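Local structure of subtilase cytotoxin subunit A (Escherichia coli, 2IY9) at residues Ala56-Leu61 / Leu259-Ala263; Asn172-Leu176 / Thr293-Lys298; Arg241-Asn245 / Leu311-Val315; Ala284-Asn289 / Ala326-Cys331. The protein cleaves the host endoplasmic reticulum chaperone BiP in the hinge between its two domains, acting as the serine protease subunit of the AB5 subtilase cytotoxin. All coordinates share one frame; numbering follows the deposited sequence.

Contact 1: residues Ala56-Leu61 / Leu259-Ala263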
loop_
_atom_site.group_PDB
_atom_site.type_symbol
_atom_site.label_atom_id
_atom_site.label_comp_id
_atom_site.label_asym_id
_atom_site.label_seq_id
_atom_site.Cartn_x
_atom_site.Cartn_y
_atom_site.Cartn_z
ATOM N N ALA A 56 10.739 -4.408 -12.168
ATOM C CA ALA A 56 11.610 -4.083 -13.287
ATOM C C ALA A 56 11.961 -2.607 -13.186
ATOM O O ALA A 56 11.102 -1.733 -13.398
ATOM C CB ALA A 56 10.902 -4.364 -14.598
ATOM N N PHE A 57 13.218 -2.329 -12.858
ATOM C CA PHE A 57 13.665 -0.946 -12.670
ATOM C C PHE A 57 14.051 -0.322 -14.012
ATOM O O PHE A 57 15.231 -0.128 -14.318
ATOM C CB PHE A 57 14.770 -0.862 -11.610
ATOM C CG PHE A 57 14.286 -1.192 -10.225
ATOM C CD1 PHE A 57 13.618 -0.236 -9.461
ATOM C CD2 PHE A 57 14.472 -2.465 -9.693
ATOM C CE1 PHE A 57 13.154 -0.548 -8.173
ATOM C CE2 PHE A 57 14.008 -2.788 -8.398
ATOM C CZ PHE A 57 13.362 -1.824 -7.643
ATOM N N ILE A 58 13.010 -0.030 -14.793
ATOM C CA ILE A 58 13.109 0.469 -16.174
ATOM C C ILE A 58 12.218 1.716 -16.279
ATOM O O ILE A 58 11.413 1.982 -15.369
ATOM C CB ILE A 58 12.668 -0.624 -17.216
ATOM C CG1 ILE A 58 11.212 -1.082 -16.995
ATOM C CG2 ILE A 58 13.594 -1.849 -17.161
ATOM C CD1 ILE A 58 10.166 -0.212 -17.685
ATOM N N GLY A 59 12.357 2.481 -17.365
ATOM C CA GLY A 59 11.539 3.676 -17.565
ATOM C C GLY A 59 11.644 4.635 -16.395
ATOM O O GLY A 59 12.756 4.908 -15.905
ATOM N N GLY A 60 10.493 5.126 -15.931
ATOM C CA GLY A 60 10.412 6.019 -14.763
ATOM C C GLY A 60 10.935 5.479 -13.440
ATOM O O GLY A 60 11.120 6.241 -12.486
ATOM N N LEU A 61 11.171 4.172 -13.391
ATOM C CA LEU A 61 11.749 3.502 -12.220
ATOM C C LEU A 61 13.252 3.227 -12.368
ATOM O O LEU A 61 13.860 2.548 -11.532
ATOM C CB LEU A 61 11.008 2.188 -11.974
ATOM C CG LEU A 61 9.580 2.335 -11.463
ATOM C CD1 LEU A 61 8.915 0.965 -11.407
ATOM C CD2 LEU A 61 9.557 3.029 -10.092
ATOM N N LEU A 259 3.036 1.424 -15.004
ATOM C CA LEU A 259 4.167 0.991 -15.814
ATOM C C LEU A 259 4.264 -0.538 -15.907
ATOM O O LEU A 259 4.045 -1.245 -14.911
ATOM C CB LEU A 259 5.465 1.542 -15.207
ATOM C CG LEU A 259 6.784 1.348 -15.962
ATOM C CD1 LEU A 259 6.741 2.114 -17.280
ATOM C CD2 LEU A 259 7.967 1.795 -15.102
ATOM N N ARG A 260 4.599 -1.030 -17.102
ATOM C CA ARG A 260 4.869 -2.459 -17.348
ATOM C C ARG A 260 6.381 -2.697 -17.552
ATOM O O ARG A 260 7.089 -1.771 -17.948
ATOM C CB ARG A 260 4.118 -2.929 -18.595
ATOM C CG ARG A 260 2.589 -2.778 -18.556
ATOM C CD ARG A 260 2.020 -2.819 -19.972
ATOM N NE ARG A 260 2.585 -3.939 -20.720
ATOM C CZ ARG A 260 2.086 -5.172 -20.717
ATOM N NH1 ARG A 260 0.991 -5.455 -20.018
ATOM N NH2 ARG A 260 2.687 -6.125 -21.418
ATOM N N PRO A 261 6.876 -3.931 -17.287
ATOM C CA PRO A 261 8.303 -4.245 -17.474
ATOM C C PRO A 261 8.851 -4.020 -18.888
ATOM O O PRO A 261 10.058 -3.842 -19.041
ATOM C CB PRO A 261 8.386 -5.727 -17.102
ATOM C CG PRO A 261 7.248 -5.934 -16.162
ATOM C CD PRO A 261 6.150 -5.087 -16.730
ATOM N N ASP A 262 7.976 -4.011 -19.894
ATOM C CA ASP A 262 8.389 -3.742 -21.272
ATOM C C ASP A 262 8.329 -2.248 -21.609
ATOM O O ASP A 262 8.423 -1.860 -22.781
ATOM C CB ASP A 262 7.570 -4.583 -22.273
ATOM C CG ASP A 262 6.078 -4.256 -22.252
ATOM O OD1 ASP A 262 5.658 -3.349 -21.500
ATOM O OD2 ASP A 262 5.309 -4.916 -22.994
ATOM N N ALA A 263 8.162 -1.423 -20.575
ATOM C CA ALA A 263 8.217 0.040 -20.668
ATOM C C ALA A 263 6.954 0.736 -21.173
ATOM O O ALA A 263 6.851 1.958 -21.108
ATOM C CB ALA A 263 9.441 0.500 -21.469
#

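Contact 2: residues Asn172-Leu176 / Thr293-Lys298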
loop_
_atom_site.group_PDB
_atom_site.type_symbol
_atom_site.label_atom_id
_atom_site.label_comp_id
_atom_site.label_asym_id
_atom_site.label_seq_id
_atom_site.Cartn_x
_atom_site.Cartn_y
_atom_site.Cartn_z
ATOM N N ASN A 172 6.419 -3.070 18.416
ATOM C CA ASN A 172 7.639 -2.365 18.004
ATOM C C ASN A 172 7.377 -0.911 17.631
ATOM O O ASN A 172 8.232 -0.049 17.819
ATOM C CB ASN A 172 8.305 -3.099 16.831
ATOM C CG ASN A 172 8.759 -4.509 17.197
ATOM O OD1 ASN A 172 8.827 -4.867 18.375
ATOM N ND2 ASN A 172 9.054 -5.316 16.183
ATOM N N ASN A 173 6.188 -0.658 17.078
ATOM C CA ASN A 173 5.726 0.696 16.797
ATOM C C ASN A 173 6.641 1.478 15.837
ATOM O O ASN A 173 6.792 2.696 15.948
ATOM C CB ASN A 173 5.526 1.460 18.119
ATOM C CG ASN A 173 4.562 2.619 17.982
ATOM O OD1 ASN A 173 3.831 2.722 16.992
ATOM N ND2 ASN A 173 4.562 3.509 18.973
ATOM N N ASP A 174 7.261 0.763 14.905
ATOM C CA ASP A 174 8.246 1.375 14.014
ATOM C C ASP A 174 7.832 1.356 12.545
ATOM O O ASP A 174 8.157 2.280 11.793
ATOM C CB ASP A 174 9.637 0.752 14.203
ATOM C CG ASP A 174 9.631 -0.775 14.117
ATOM O OD1 ASP A 174 8.545 -1.396 13.998
ATOM O OD2 ASP A 174 10.737 -1.356 14.172
ATOM N N ARG A 175 7.108 0.322 12.136
ATOM C CA ARG A 175 6.784 0.153 10.710
ATOM C C ARG A 175 5.290 -0.023 10.479
ATOM O O ARG A 175 4.555 -0.442 11.384
ATOM C CB ARG A 175 7.542 -1.038 10.116
ATOM C CG ARG A 175 9.042 -0.984 10.352
ATOM C CD ARG A 175 9.783 -2.138 9.660
ATOM N NE ARG A 175 11.166 -2.192 10.119
ATOM C CZ ARG A 175 12.156 -1.452 9.621
ATOM N NH1 ARG A 175 11.932 -0.610 8.623
ATOM N NH2 ARG A 175 13.381 -1.578 10.113
ATOM N N LEU A 176 4.861 0.296 9.256
ATOM C CA LEU A 176 3.479 0.166 8.849
ATOM C C LEU A 176 3.336 -0.729 7.641
ATOM O O LEU A 176 4.161 -0.688 6.729
ATOM C CB LEU A 176 2.876 1.525 8.506
ATOM C CG LEU A 176 2.638 2.442 9.703
ATOM C CD1 LEU A 176 2.286 3.810 9.187
ATOM C CD2 LEU A 176 1.556 1.855 10.657
ATOM N N THR A 293 6.765 7.452 15.137
ATOM C CA THR A 293 6.225 6.138 15.436
ATOM C C THR A 293 5.238 5.759 14.348
ATOM O O THR A 293 4.637 6.638 13.705
ATOM C CB THR A 293 5.526 6.088 16.812
ATOM O OG1 THR A 293 4.382 6.948 16.810
ATOM C CG2 THR A 293 6.486 6.497 17.932
ATOM N N ALA A 294 5.083 4.453 14.143
ATOM C CA ALA A 294 4.045 3.901 13.277
ATOM C C ALA A 294 2.672 4.421 13.697
ATOM O O ALA A 294 1.865 4.815 12.852
ATOM C CB ALA A 294 4.067 2.392 13.335
ATOM N N THR A 295 2.424 4.450 15.008
ATOM C CA THR A 295 1.139 4.922 15.528
ATOM C C THR A 295 0.848 6.361 15.091
ATOM O O THR A 295 -0.267 6.659 14.642
ATOM C CB THR A 295 1.038 4.761 17.067
ATOM O OG1 THR A 295 1.145 3.370 17.405
ATOM C CG2 THR A 295 -0.310 5.283 17.582
ATOM N N GLU A 296 1.844 7.240 15.188
ATOM C CA GLU A 296 1.660 8.642 14.795
ATOM C C GLU A 296 1.385 8.807 13.293
ATOM O O GLU A 296 0.503 9.571 12.906
ATOM C CB GLU A 296 2.840 9.529 15.224
ATOM C CG GLU A 296 2.562 11.031 14.983
ATOM C CD GLU A 296 3.792 11.930 15.047
ATOM O OE1 GLU A 296 4.878 11.474 15.483
ATOM O OE2 GLU A 296 3.660 13.118 14.655
ATOM N N LEU A 297 2.151 8.106 12.458
ATOM C CA LEU A 297 1.909 8.104 11.011
ATOM C C LEU A 297 0.501 7.613 10.688
ATOM O O LEU A 297 -0.242 8.280 9.961
ATOM C CB LEU A 297 2.952 7.249 10.286
ATOM C CG LEU A 297 4.280 7.935 9.951
ATOM C CD1 LEU A 297 5.361 6.883 9.711
ATOM C CD2 LEU A 297 4.111 8.821 8.718
ATOM N N LYS A 298 0.126 6.458 11.249
ATOM C CA LYS A 298 -1.201 5.889 11.005
ATOM C C LYS A 298 -2.318 6.836 11.462
ATOM O O LYS A 298 -3.257 7.104 10.699
ATOM C CB LYS A 298 -1.352 4.525 11.674
ATOM C CG LYS A 298 -2.730 3.885 11.463
ATOM C CD LYS A 298 -2.733 2.395 11.822
ATOM C CE LYS A 298 -4.142 1.835 11.700
ATOM N NZ LYS A 298 -4.169 0.396 12.042
#

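Contact 3: residues Arg241-Asn245 / Leu311-Val315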
loop_
_atom_site.group_PDB
_atom_site.type_symbol
_atom_site.label_atom_id
_atom_site.label_comp_id
_atom_site.label_asym_id
_atom_site.label_seq_id
_atom_site.Cartn_x
_atom_site.Cartn_y
_atom_site.Cartn_z
ATOM N N ARG A 241 -13.449 -5.015 -2.503
ATOM C CA ARG A 241 -14.014 -5.580 -1.282
ATOM C C ARG A 241 -14.262 -4.449 -0.278
ATOM O O ARG A 241 -13.695 -3.344 -0.409
ATOM C CB ARG A 241 -13.087 -6.639 -0.698
ATOM C CG ARG A 241 -13.165 -7.931 -1.444
ATOM C CD ARG A 241 -12.369 -9.036 -0.785
ATOM N NE ARG A 241 -12.615 -10.290 -1.493
ATOM C CZ ARG A 241 -12.038 -11.449 -1.219
ATOM N NH1 ARG A 241 -11.160 -11.555 -0.226
ATOM N NH2 ARG A 241 -12.351 -12.515 -1.943
ATOM N N PHE A 242 -15.124 -4.706 0.705
ATOM C CA PHE A 242 -15.563 -3.656 1.617
ATOM C C PHE A 242 -16.057 -4.221 2.948
ATOM O O PHE A 242 -16.237 -5.434 3.106
ATOM C CB PHE A 242 -16.669 -2.798 0.974
ATOM C CG PHE A 242 -17.981 -3.530 0.768
ATOM C CD1 PHE A 242 -18.974 -3.509 1.754
ATOM C CD2 PHE A 242 -18.225 -4.222 -0.406
ATOM C CE1 PHE A 242 -20.193 -4.191 1.572
ATOM C CE2 PHE A 242 -19.449 -4.891 -0.613
ATOM C CZ PHE A 242 -20.428 -4.882 0.379
ATOM N N GLY A 243 -16.279 -3.321 3.899
ATOM C CA GLY A 243 -16.891 -3.709 5.159
ATOM C C GLY A 243 -16.345 -2.925 6.318
ATOM O O GLY A 243 -15.140 -2.952 6.587
ATOM N N ASN A 244 -17.241 -2.218 7.003
ATOM C CA ASN A 244 -16.892 -1.514 8.219
ATOM C C ASN A 244 -16.169 -2.453 9.187
ATOM O O ASN A 244 -16.555 -3.617 9.337
ATOM C CB ASN A 244 -18.144 -0.920 8.861
ATOM C CG ASN A 244 -17.820 0.014 9.998
ATOM O OD1 ASN A 244 -17.488 -0.423 11.096
ATOM N ND2 ASN A 244 -17.907 1.307 9.742
ATOM N N ASN A 245 -15.103 -1.943 9.802
ATOM C CA ASN A 245 -14.231 -2.708 10.719
ATOM C C ASN A 245 -13.241 -3.681 10.039
ATOM O O ASN A 245 -12.444 -4.341 10.719
ATOM C CB ASN A 245 -15.042 -3.426 11.810
ATOM C CG ASN A 245 -14.304 -3.487 13.136
ATOM O OD1 ASN A 245 -14.382 -4.487 13.859
ATOM N ND2 ASN A 245 -13.585 -2.417 13.468
ATOM N N LEU A 311 -20.306 6.404 3.302
ATOM C CA LEU A 311 -19.334 5.308 3.173
ATOM C C LEU A 311 -19.093 4.516 4.461
ATOM O O LEU A 311 -18.277 3.597 4.480
ATOM C CB LEU A 311 -17.995 5.845 2.636
ATOM C CG LEU A 311 -18.016 6.403 1.205
ATOM C CD1 LEU A 311 -16.660 6.982 0.818
ATOM C CD2 LEU A 311 -18.446 5.350 0.198
ATOM N N VAL A 312 -19.815 4.849 5.528
ATOM C CA VAL A 312 -19.578 4.201 6.823
ATOM C C VAL A 312 -19.792 2.669 6.794
ATOM O O VAL A 312 -19.040 1.938 7.432
ATOM C CB VAL A 312 -20.352 4.904 7.968
ATOM C CG1 VAL A 312 -20.174 4.162 9.298
ATOM C CG2 VAL A 312 -19.862 6.358 8.104
ATOM N N ASP A 313 -20.773 2.175 6.036
ATOM C CA ASP A 313 -20.956 0.712 5.935
ATOM C C ASP A 313 -19.793 -0.001 5.241
ATOM O O ASP A 313 -19.563 -1.179 5.488
ATOM C CB ASP A 313 -22.261 0.317 5.228
ATOM C CG ASP A 313 -22.497 -1.195 5.252
ATOM O OD1 ASP A 313 -22.666 -1.752 6.358
ATOM O OD2 ASP A 313 -22.479 -1.833 4.176
ATOM N N LYS A 314 -19.076 0.729 4.381
ATOM C CA LYS A 314 -18.052 0.171 3.503
ATOM C C LYS A 314 -16.639 0.339 4.083
ATOM O O LYS A 314 -15.759 -0.486 3.832
ATOM C CB LYS A 314 -18.128 0.835 2.114
ATOM C CG LYS A 314 -19.490 0.666 1.381
ATOM C CD LYS A 314 -19.395 0.911 -0.139
ATOM C CE LYS A 314 -19.656 2.388 -0.508
ATOM N NZ LYS A 314 -19.658 2.748 -1.993
ATOM N N VAL A 315 -16.444 1.399 4.872
ATOM C CA VAL A 315 -15.127 1.796 5.373
ATOM C C VAL A 315 -15.292 2.333 6.791
ATOM O O VAL A 315 -16.211 3.120 7.059
ATOM C CB VAL A 315 -14.514 2.940 4.501
ATOM C CG1 VAL A 315 -13.154 3.400 5.057
ATOM C CG2 VAL A 315 -14.386 2.529 3.041
#

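Contact 4: residues Ala284-Asn289 / Ala326-Cys331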
loop_
_atom_site.group_PDB
_atom_site.type_symbol
_atom_site.label_atom_id
_atom_site.label_comp_id
_atom_site.label_asym_id
_atom_site.label_seq_id
_atom_site.Cartn_x
_atom_site.Cartn_y
_atom_site.Cartn_z
ATOM N N ALA A 284 5.649 10.119 1.493
ATOM C CA ALA A 284 5.798 11.567 1.492
ATOM C C ALA A 284 5.807 12.128 2.914
ATOM O O ALA A 284 6.636 12.968 3.248
ATOM C CB ALA A 284 4.688 12.208 0.666
ATOM N N MET A 285 4.880 11.659 3.750
ATOM C CA MET A 285 4.850 12.038 5.159
ATOM C C MET A 285 6.147 11.659 5.883
ATOM O O MET A 285 6.729 12.482 6.611
ATOM C CB MET A 285 3.669 11.376 5.855
ATOM C CG MET A 285 2.315 11.764 5.282
ATOM S SD MET A 285 0.989 10.700 5.850
ATOM C CE MET A 285 0.885 11.043 7.597
ATOM N N THR A 286 6.621 10.433 5.659
ATOM C CA THR A 286 7.795 9.927 6.396
ATOM C C THR A 286 9.046 10.762 6.131
ATOM O O THR A 286 9.920 10.870 6.997
ATOM C CB THR A 286 8.120 8.459 6.066
ATOM O OG1 THR A 286 8.531 8.362 4.702
ATOM C CG2 THR A 286 6.925 7.547 6.315
ATOM N N SER A 287 9.126 11.353 4.934
ATOM C CA SER A 287 10.241 12.234 4.587
ATOM C C SER A 287 10.433 13.328 5.644
ATOM O O SER A 287 11.570 13.727 5.926
ATOM C CB SER A 287 10.056 12.847 3.189
ATOM O OG SER A 287 9.129 13.935 3.172
ATOM N N CYS A 288 9.324 13.776 6.237
ATOM C CA CYS A 288 9.322 14.865 7.228
ATOM C C CYS A 288 9.781 14.467 8.630
ATOM O O CYS A 288 10.252 15.315 9.401
ATOM C CB CYS A 288 7.943 15.520 7.287
ATOM S SG CYS A 288 7.607 16.401 5.760
ATOM N N ASN A 289 9.627 13.187 8.962
ATOM C CA ASN A 289 10.177 12.631 10.197
ATOM C C ASN A 289 10.179 11.115 10.136
ATOM O O ASN A 289 9.192 10.475 10.513
ATOM C CB ASN A 289 9.432 13.117 11.444
ATOM C CG ASN A 289 10.040 12.570 12.739
ATOM O OD1 ASN A 289 11.174 12.079 12.762
ATOM N ND2 ASN A 289 9.279 12.641 13.814
ATOM N N ALA A 326 -3.161 15.095 5.140
ATOM C CA ALA A 326 -2.197 14.164 5.742
ATOM C C ALA A 326 -0.774 14.721 5.751
ATOM O O ALA A 326 -0.100 14.704 6.785
ATOM C CB ALA A 326 -2.228 12.806 5.026
ATOM N N ILE A 327 -0.331 15.206 4.595
ATOM C CA ILE A 327 1.038 15.686 4.429
ATOM C C ILE A 327 1.222 17.001 5.194
ATOM O O ILE A 327 2.173 17.142 5.963
ATOM C CB ILE A 327 1.451 15.781 2.935
ATOM C CG1 ILE A 327 1.582 14.365 2.344
ATOM C CG2 ILE A 327 2.764 16.594 2.769
ATOM C CD1 ILE A 327 1.569 14.294 0.821
ATOM N N SER A 328 0.283 17.931 5.010
ATOM C CA SER A 328 0.278 19.199 5.749
ATOM C C SER A 328 0.360 18.989 7.264
ATOM O O SER A 328 1.240 19.544 7.918
ATOM C CB SER A 328 -0.953 20.031 5.385
ATOM O OG SER A 328 -0.860 21.334 5.941
ATOM N N MET A 329 -0.535 18.169 7.812
ATOM C CA MET A 329 -0.553 17.895 9.259
ATOM C C MET A 329 0.748 17.275 9.757
ATOM O O MET A 329 1.329 17.724 10.751
ATOM C CB MET A 329 -1.726 16.983 9.640
ATOM C CG MET A 329 -3.091 17.671 9.710
ATOM S SD MET A 329 -3.165 19.192 10.702
ATOM C CE MET A 329 -2.795 18.600 12.356
ATOM N N PHE A 330 1.200 16.229 9.080
ATOM C CA PHE A 330 2.377 15.522 9.545
ATOM C C PHE A 330 3.633 16.378 9.414
ATOM O O PHE A 330 4.446 16.436 10.336
ATOM C CB PHE A 330 2.558 14.197 8.807
ATOM C CG PHE A 330 3.554 13.294 9.457
ATOM C CD1 PHE A 330 3.187 12.503 10.543
ATOM C CD2 PHE A 330 4.873 13.266 9.018
ATOM C CE1 PHE A 330 4.118 11.667 11.160
ATOM C CE2 PHE A 330 5.811 12.436 9.629
ATOM C CZ PHE A 330 5.432 11.635 10.700
ATOM N N CYS A 331 3.779 17.035 8.267
ATOM C CA CYS A 331 4.975 17.816 7.988
ATOM C C CYS A 331 5.032 19.145 8.746
ATOM O O CYS A 331 6.121 19.575 9.122
ATOM C CB CYS A 331 5.158 18.027 6.486
ATOM S SG CYS A 331 5.578 16.503 5.604
#

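Contact 1: residues Ala56-Leu61 / Leu259-Ala263
Ile58 and Leu259 interlock at the middle of this loop-to-loop contact, which rests on apolar packing. The CD2 methyl of Leu259 is a small wedge: it meets Ile58 CD1 at 3.9 Å and Leu61 CD1 at the same distance, and the two leucine side chains run past each other in opposite directions. Another apolar pair lies farther along, where Ala56 CB rests on Pro261 CB at 3.8 Å.

Methyl groups also press on backbone carbonyls. Leu259 CD2 stands 3.5 Å from Ile58 O, an oxygen already used by Leu61 N. With Ile58 CG1 set between its own backbone N and carbonyl carbon (chi1 60°), the side chain reaches into the type I turn Arg260-Ala263. There CD1 comes within 3.5 Å of Arg260 O and touches Ala263 CA and CB.

Polar bonds stay on each partner's own side or lead elsewhere. Arg260 NH2 donates to Asp262 OD2 at 3.3 Å, with the oxygen in the guanidinium plane, and also forms a salt bridge with Glu84; Ala56 N binds Thr91 OG1.

Pro261 packs on helix 84-98, its side chain about 8 Å from that of His89, assigned to the charge relay system. The loop after strand 47-52, whose end carries Asp52, the residue assigned as the relay's aspartate, is thus joined to the 256-259/265-268 hairpin by shape-fitted hydrophobic contact rather than by directional bonds.

Contact 2: residues Asn172-Leu176 / Thr293-Lys298
Asn173 and Thr295 meet at about a right angle, with the asparagine oxygen OD1 taking two donors of the same residue. Thr295 OG1 gives a 2.8 Å hydrogen bond to Asn173 OD1, arriving well above the carboxamide plane, while Thr295 N reaches the same oxygen at 3.0 Å from much nearer that plane. Two bonds on one atom fix the rotation of the amide. Its first torsion, with CG opposite the backbone N (chi1 -157°), carries it over the start of the helix, where ND2 lies 3.5 Å from Thr293 CB.

The backbone joins in, Ala294 N donating to Asn173 O at 3.0 Å in a nearly straight bond (167°). Thr293 is the N-cap, its OG1 accepting from Glu296 N. Three successive N-H groups of the first helical turn are therefore satisfied by Asn173 O, Asn173 OD1 and Thr293 OG1 in order, and the helix N terminus would be expected to polarise the Asn173 oxygens.

Below this polar layer Leu176 points at the helix with both branches. CD2 packs on Ala294 CB at 3.7 Å, and CD1 lies at the same distance from Leu297 CB.

The contact seats the N terminus of helix 294-304 against the turn leading from helix 160-172 into strand 176-180 of the central parallel sheet; Leu176 pairs there with Ile147 of the adjoining strand, and Leu297 faces helices 271-288 and 323-331.

Contact 3: residues Arg241-Asn245 / Leu311-Val315
Val312 offers its carbonyl oxygen to the side chain of Asn244, whose ND2 lies only 2.6 Å from Val312 O, in a short and fairly straight bond (164°). The acceptor is close to the plane of the asparagine amide. Asn244 CG is turned away from its own backbone N (chi1 -170°), which swings the carboxamide alongside the valine, with ND2 also 3.7 Å from Val312 CG1.

Asp313 follows, and its O accepts from Asn244 N at 3.0 Å, so Asn244 holds two consecutive carbonyls, one by its side chain and one by its backbone. The carboxylate leads back to the first segment, where OD2 approaches Phe242 CE1 loosely at 4.2 Å, ring and carboxylate planes 57° apart; the carboxylate's OD1 is paired with Arg189 in a salt bridge.

At Lys314 the backbone takes over. Gly243 N donates to Lys314 O at 2.9 Å, and Phe242 CB packs beside that oxygen and reaches Lys314 CB at 4.1 Å. Val315 closes the walk with its N, which shares Leu311 O with Lys314 N and so holds the turn in shape.

Three successive carbonyls of a stretch with helix-like backbone angles are thus clasped by donors of Gly243 and Asn244. This pairing of two loops, away from the charge relay residues, ties the approach to edge strand 249-252 of the subtilase parallel sheet to the connection between strands 306-307 and 319-320.

Contact 4: residues Ala284-Asn289 / Ala326-Cys331
Met285 O is approached from two directions: Cys288 N of its own helix donates to it at 2.9 Å, and the ring of Phe330 presses against it, with CD2 3.1 Å away and CE2 nearly as near. The ring, swung opposite the backbone N of its residue (chi1 -167°), meets this oxygen obliquely, while Asn289 O lies at its edge, in plane, 3.9 Å from CZ.

Met285 crosses Phe330 at about a right angle. Its chain bends at the end, bringing CE to 3.8 Å from Phe330 CB while SD lies against Ala326 CB. Below, Ala284 CB meets Ile327 CD1 at 3.8 Å, and Met285 CG packs obliquely against Ile327 CG1.

Near the C-terminal end of both segments the packing becomes covalent. Cys288 SG and Cys331 SG are joined at 2.0 Å, with a dihedral of 89° about the S-S bond, close to the relaxed right angle of a disulfide.

The two helical segments run almost parallel, 12° apart, with axes 8.8 Å from each other. The disulfide therefore staples the start of the A2 domain to the end of helix 271-288 of the protease fold, and the apolar side chains beneath it add an apolar seam, and no hydrogen bond runs between these two segments.

From the N terminus, residues 56-61 open contact 1, which closes only at 259-263, linking the loop after strand 47-52 to a hairpin far along the chain. Contacts 2 and 3 open inside that span, at 172-176 and 241-245, and close beyond it, so both cross contact 1 and each other. Contact 4 starts at 284-289, after contact 1 has closed, and ends at 326-331; it crosses contacts 2 and 3. None nests within another. Contacts 2 and 4 also touch, Leu297 CD2 lying 3.7 Å from Phe330 CZ, so helices 271-288, 294-304 and 323-331 form one packed group; contacts 1 and 3 stand apart from it.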